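Local coordinates for methylase yhhF (Escherichia coli, PDB 2FPO), which methylates the N2 atom of guanine 966 of 16S rRNA in the assembled 30S particle, with S-adenosyl-L-methionine as methyl donor, at residues L70-S74 against R75-G79. Numbering follows the deposited sequence.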
loop_
_atom_site.group_PDB
_atom_site.type_symbol
_atom_site.label_atom_id
_atom_site.label_comp_id
_atom_site.label_asym_id
_atom_site.label_seq_id
_atom_site.Cartn_x
_atom_site.Cartn_y
_atom_site.Cartn_z
ATOM N N LEU A 70 -5.198 -6.103 2.209
ATOM C CA LEU A 70 -5.904 -7.382 2.310
ATOM C C LEU A 70 -5.434 -8.448 1.327
ATOM O O LEU A 70 -5.277 -9.628 1.659
ATOM C CB LEU A 70 -7.416 -7.162 2.191
ATOM C CG LEU A 70 -8.011 -6.432 3.405
ATOM C CD1 LEU A 70 -9.476 -6.099 3.159
ATOM C CD2 LEU A 70 -7.856 -7.288 4.643
ATOM N N GLU A 71 -5.213 -8.028 0.102
ATOM C CA GLU A 71 -4.593 -8.896 -0.892
ATOM C C GLU A 71 -3.173 -9.305 -0.431
ATOM O O GLU A 71 -2.784 -10.466 -0.588
ATOM C CB GLU A 71 -4.606 -8.133 -2.223
ATOM C CG GLU A 71 -4.260 -8.885 -3.450
ATOM C CD GLU A 71 -5.366 -9.777 -3.928
ATOM O OE1 GLU A 71 -6.548 -9.337 -4.018
ATOM O OE2 GLU A 71 -5.021 -10.935 -4.209
ATOM N N ALA A 72 -2.415 -8.364 0.168
ATOM C CA ALA A 72 -1.082 -8.684 0.713
ATOM C C ALA A 72 -1.155 -9.749 1.800
ATOM O O ALA A 72 -0.437 -10.738 1.736
ATOM C CB ALA A 72 -0.309 -7.396 1.204
ATOM N N LEU A 73 -2.069 -9.600 2.760
ATOM C CA LEU A 73 -2.243 -10.593 3.800
ATOM C C LEU A 73 -2.677 -11.955 3.270
ATOM O O LEU A 73 -2.259 -12.998 3.781
ATOM C CB LEU A 73 -3.244 -10.100 4.853
ATOM C CG LEU A 73 -2.689 -8.915 5.642
ATOM C CD1 LEU A 73 -3.870 -8.070 6.178
ATOM C CD2 LEU A 73 -1.691 -9.325 6.769
ATOM N N SER A 74 -3.536 -11.936 2.264
ATOM C CA SER A 74 -4.010 -13.165 1.669
ATOM C C SER A 74 -2.830 -13.990 1.122
ATOM O O SER A 74 -2.773 -15.214 1.302
ATOM C CB SER A 74 -5.014 -12.852 0.563
ATOM O OG SER A 74 -5.613 -14.046 0.090
ATOM N N ARG A 75 -1.881 -13.289 0.504
ATOM C CA ARG A 75 -0.763 -13.884 -0.181
ATOM C C ARG A 75 0.428 -14.085 0.766
ATOM O O ARG A 75 1.596 -14.165 0.337
ATOM C CB ARG A 75 -0.421 -13.028 -1.389
ATOM C CG ARG A 75 -1.583 -12.905 -2.379
ATOM C CD ARG A 75 -1.222 -11.913 -3.481
ATOM N NE ARG A 75 -2.312 -11.653 -4.438
ATOM C CZ ARG A 75 -2.300 -11.975 -5.726
ATOM N NH1 ARG A 75 -1.258 -12.615 -6.262
ATOM N NH2 ARG A 75 -3.334 -11.651 -6.503
ATOM N N TYR A 76 0.090 -14.163 2.058
ATOM C CA TYR A 76 0.985 -14.593 3.127
ATOM C C TYR A 76 2.081 -13.588 3.480
ATOM O O TYR A 76 3.158 -13.976 3.943
ATOM C CB TYR A 76 1.570 -15.992 2.835
ATOM C CG TYR A 76 0.510 -17.057 2.604
ATOM C CD1 TYR A 76 -0.134 -17.676 3.675
ATOM C CD2 TYR A 76 0.149 -17.439 1.303
ATOM C CE1 TYR A 76 -1.105 -18.667 3.463
ATOM C CE2 TYR A 76 -0.830 -18.415 1.076
ATOM C CZ TYR A 76 -1.451 -19.021 2.157
ATOM O OH TYR A 76 -2.405 -19.986 1.924
ATOM N N ALA A 77 1.800 -12.291 3.291
ATOM C CA ALA A 77 2.541 -11.257 4.002
ATOM C C ALA A 77 2.614 -11.682 5.467
ATOM O O ALA A 77 1.648 -12.208 5.995
ATOM C CB ALA A 77 1.830 -9.892 3.884
ATOM N N ALA A 78 3.758 -11.453 6.103
ATOM C CA ALA A 78 3.947 -11.689 7.537
ATOM C C ALA A 78 3.095 -10.717 8.356
ATOM O O ALA A 78 2.479 -11.104 9.370
ATOM C CB ALA A 78 5.420 -11.537 7.894
ATOM N N GLY A 79 3.031 -9.463 7.911
ATOM C CA GLY A 79 2.217 -8.471 8.611
ATOM C C GLY A 79 1.939 -7.232 7.758
ATOM O O GLY A 79 2.638 -6.977 6.761
HETATM O O HOH W 1 -1.020 -13.237 6.096
#
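Arg75 turns back over the last turn of helix 67-74 and clasps Glu71 with the side of its guanidinium group. NE (2.8 Å) and NH2 (2.9 Å) of Arg75 both bond to Glu71 OE2: NE lies on the anti lone pair, whereas NH2 meets the oxygen from above the carboxylate plane, the two flat groups being turned 58° apart. Glu71 reaches this position because its chain bends at chi2 (76°), and its other oxygen, OE1, is taken by Arg42 and the backbone of Ile17. Replacing Arg75 with alanine would probably leave Glu71 OE2 without its charged mate and strip the aliphatic CG and CD from beside the Glu71 carbonyl. The backbone N of Arg75 still makes a helical bond to Glu71 O (3.2 Å). Tyr76 then adopts a positive phi (72°) as the C-prime residue of a Schellman motif: its N bonds to Leu73 O (3.1 Å), and one ring face lies against Ser74 O, which sits toward the rim. Ala77 N closes the motif on Ala72 O at 3.1 Å; Ala72 CB and Ala77 CB lie 4.2 Å apart, beside Cys58 of strand 57-60. A water bridges Leu73 O and Ala77 O, and Gly79 enters the next strand of the Rossmann-like methyltransferase sheet. The carbonyls of Glu71, Ala72 and Leu73 thus find backbone donors within the turn, while the guanidinium, held chiefly by its salt bridge, may also gain a little from the helix C-terminus's partial negative charge.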